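Local structure of ParA (Salmonella enterica subsp. enterica serovar Newport str. SL317, 3EZF) at residues K65-E69 against D70-F74. The protein probably acts as an ADP-regulated transcriptional repressor and a P-loop ATPase in plasmid partition, carrying a winged helix-turn-helix DNA-binding region. Numbering follows the deposited sequence.
Sequences KEMEE and DGYQF. Unlike the reference sequence in segment 65-69: E69 (reference Asp). Unlike the reference sequence in segment 70-74: D70 (reference Gly), Q73 (reference Glu).
M67 carries the apolar side of this local contact with Y72 and F74, where helix 57-69 gives way to the loop leading toward strand 87-88. Its methyl CE sits over the centre of one face of the Y72 ring, 3.8 Å from the ring centroid, a CH-pi contact. The bend at chi3 (91°) turns CE onto that face, while M67 SD meets F74 from the edge of its ring, 3.7 Å from F74 CZ, a Met-aromatic contact. Y72 CE2 in turn lies over a face of F74, offset toward the rim.

E68 flanks the other part of the F74 edge: its CG lies in the ring plane, 3.6 Å from F74 CE2. E68 OE2 lies 3.6 Å from F74 CD2, its carboxylate tilted 49° from the ring, and is hydrogen-bonded to the hydroxyl of Y85.

On the backbone, G71 N donates to E68 O at 3.3 Å.

Beyond the segments, Y72 OH bonds D94 and M67 packs on I95, both of helix 89-98. The buried M67 thus joins the apolar sides of Y72 and F74 where the chain turns back beside its helix, while the bonds of E68 to Y85 and of Y72 to D94 tie the polar ends of this turn to later parts of the winged helix-turn-helix region.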
ATOM      1  N   LYS A  65      38.806  30.663 -12.158  1.00 53.71           N
ATOM      2  CA  LYS A  65      39.730  31.798 -12.079  1.00 56.27           C
ATOM      3  C   LYS A  65      38.923  33.096 -12.134  1.00 55.14           C
ATOM      4  O   LYS A  65      38.961  33.914 -11.217  1.00 55.87           O
ATOM      5  CB  LYS A  65      40.722  31.754 -13.254  1.00 59.20           C
ATOM      6  CG  LYS A  65      41.580  33.011 -13.410  1.00 63.11           C
ATOM      7  CD  LYS A  65      42.164  33.165 -14.823  1.00 62.93           C
ATOM      8  CE  LYS A  65      43.492  32.441 -15.029  1.00 65.21           C
ATOM      9  NZ  LYS A  65      43.361  31.023 -15.462  1.00 63.88           N
ATOM     10  N   GLU A  66      38.182  33.269 -13.216  1.00 53.27           N
ATOM     11  CA  GLU A  66      37.377  34.462 -13.383  1.00 55.41           C
ATOM     12  C   GLU A  66      36.459  34.717 -12.193  1.00 56.29           C
ATOM     13  O   GLU A  66      36.433  35.823 -11.665  1.00 60.68           O
ATOM     14  CB  GLU A  66      36.541  34.367 -14.666  1.00 54.24           C
ATOM     15  CG  GLU A  66      37.356  34.317 -15.950  1.00 54.40           C
ATOM     16  CD  GLU A  66      36.502  34.461 -17.205  1.00 59.25           C
ATOM     17  OE1 GLU A  66      37.095  34.640 -18.299  1.00 59.49           O
ATOM     18  OE2 GLU A  66      35.247  34.395 -17.101  1.00 58.86           O
ATOM     19  N   MET A  67      35.716  33.694 -11.771  1.00 56.75           N
ATOM     20  CA  MET A  67      34.768  33.811 -10.658  1.00 55.97           C
ATOM     21  C   MET A  67      35.380  34.181  -9.318  1.00 58.75           C
ATOM     22  O   MET A  67      34.761  34.900  -8.534  1.00 58.45           O
ATOM     23  CB  MET A  67      33.972  32.511 -10.499  1.00 54.16           C
ATOM     24  CG  MET A  67      32.780  32.387 -11.436  1.00 53.74           C
ATOM     25  SD  MET A  67      32.162  30.693 -11.526  1.00 56.80           S
ATOM     26  CE  MET A  67      30.935  30.657 -10.224  1.00 53.91           C
ATOM     27  N   GLU A  68      36.580  33.681  -9.037  1.00 61.73           N
ATOM     28  CA  GLU A  68      37.239  33.999  -7.775  1.00 62.16           C
ATOM     29  C   GLU A  68      37.852  35.384  -7.877  1.00 65.84           C
ATOM     30  O   GLU A  68      38.063  36.054  -6.868  1.00 68.49           O
ATOM     31  CB  GLU A  68      38.339  32.991  -7.459  1.00 57.97           C
ATOM     32  CG  GLU A  68      37.873  31.579  -7.266  1.00 55.03           C
ATOM     33  CD  GLU A  68      39.021  30.680  -6.891  1.00 54.06           C
ATOM     34  OE1 GLU A  68      40.146  30.968  -7.354  1.00 54.29           O
ATOM     35  OE2 GLU A  68      38.804  29.691  -6.153  1.00 53.54           O
ATOM     36  N   GLU A  69      38.140  35.797  -9.109  1.00 70.28           N
ATOM     37  CA  GLU A  69      38.728  37.095  -9.359  1.00 72.78           C
ATOM     38  C   GLU A  69      37.833  38.179  -8.723  1.00 74.02           C
ATOM     39  O   GLU A  69      38.304  39.262  -8.361  1.00 79.13           O
ATOM     40  CB  GLU A  69      38.982  37.286 -10.879  1.00 73.66           C
ATOM     41  CG  GLU A  69      40.470  37.723 -11.157  1.00 78.34           C
ATOM     42  CD  GLU A  69      41.182  36.970 -12.346  1.00 82.88           C
ATOM     43  OE1 GLU A  69      40.803  37.116 -13.542  1.00 82.22           O
ATOM     44  OE2 GLU A  69      42.148  36.211 -12.080  1.00 83.93           O
ATOM     45  N   ASP A  70      36.558  37.862  -8.510  1.00 71.17           N
ATOM     46  CA  ASP A  70      35.662  38.829  -7.887  1.00 71.86           C
ATOM     47  C   ASP A  70      34.709  38.206  -6.863  1.00 69.41           C
ATOM     48  O   ASP A  70      33.489  38.371  -6.939  1.00 63.09           O
ATOM     49  CB  ASP A  70      34.876  39.572  -8.961  1.00 74.04           C
ATOM     50  CG  ASP A  70      33.829  38.712  -9.609  1.00 77.28           C
ATOM     51  OD1 ASP A  70      34.122  37.524  -9.853  1.00 78.77           O
ATOM     52  OD2 ASP A  70      32.718  39.226  -9.880  1.00 79.75           O
ATOM     53  N   GLY A  71      35.293  37.502  -5.895  1.00 69.94           N
ATOM     54  CA  GLY A  71      34.515  36.862  -4.854  1.00 69.16           C
ATOM     55  C   GLY A  71      34.183  35.417  -5.160  1.00 69.53           C
ATOM     56  O   GLY A  71      34.844  34.761  -5.961  1.00 73.49           O
ATOM     57  N   TYR A  72      33.132  34.921  -4.528  1.00 68.76           N
ATOM     58  CA  TYR A  72      32.702  33.541  -4.716  1.00 67.33           C
ATOM     59  C   TYR A  72      33.789  32.594  -4.233  1.00 65.32           C
ATOM     60  O   TYR A  72      34.946  32.719  -4.635  1.00 63.43           O
ATOM     61  CB  TYR A  72      32.395  33.244  -6.189  1.00 61.09           C
ATOM     62  CG  TYR A  72      31.552  32.002  -6.354  1.00 55.52           C
ATOM     63  CD1 TYR A  72      30.202  32.092  -6.676  1.00 51.03           C
ATOM     64  CD2 TYR A  72      32.090  30.734  -6.115  1.00 52.55           C
ATOM     65  CE1 TYR A  72      29.405  30.955  -6.749  1.00 50.03           C
ATOM     66  CE2 TYR A  72      31.304  29.591  -6.188  1.00 51.71           C
ATOM     67  CZ  TYR A  72      29.961  29.712  -6.504  1.00 50.88           C
ATOM     68  OH  TYR A  72      29.161  28.602  -6.556  1.00 49.80           O
ATOM     69  N   GLN A  73      33.392  31.634  -3.400  1.00 65.53           N
ATOM     70  CA  GLN A  73      34.300  30.645  -2.811  1.00 67.48           C
ATOM     71  C   GLN A  73      33.899  29.238  -3.151  1.00 63.74           C
ATOM     72  O   GLN A  73      32.822  28.790  -2.753  1.00 64.60           O
ATOM     73  CB  GLN A  73      34.235  30.715  -1.301  1.00 74.76           C
ATOM     74  CG  GLN A  73      35.498  30.433  -0.561  1.00 82.72           C
ATOM     75  CD  GLN A  73      35.699  31.532   0.401  1.00 89.34           C
ATOM     76  OE1 GLN A  73      35.811  32.685  -0.013  1.00 92.79           O
ATOM     77  NE2 GLN A  73      35.697  31.221   1.695  1.00 90.40           N
ATOM     78  N   PHE A  74      34.777  28.507  -3.811  1.00 57.94           N
ATOM     79  CA  PHE A  74      34.435  27.138  -4.124  1.00 56.43           C
ATOM     80  C   PHE A  74      34.799  26.268  -2.918  1.00 55.53           C
ATOM     81  O   PHE A  74      35.665  26.620  -2.111  1.00 50.90           O
ATOM     82  CB  PHE A  74      35.185  26.670  -5.378  1.00 57.07           C
ATOM     83  CG  PHE A  74      34.813  27.427  -6.623  1.00 53.56           C
ATOM     84  CD1 PHE A  74      33.731  27.032  -7.396  1.00 54.04           C
ATOM     85  CD2 PHE A  74      35.528  28.558  -7.001  1.00 54.49           C
ATOM     86  CE1 PHE A  74      33.368  27.757  -8.522  1.00 56.11           C
ATOM     87  CE2 PHE A  74      35.176  29.290  -8.121  1.00 51.69           C
ATOM     88  CZ  PHE A  74      34.096  28.892  -8.885  1.00 56.30           C
TER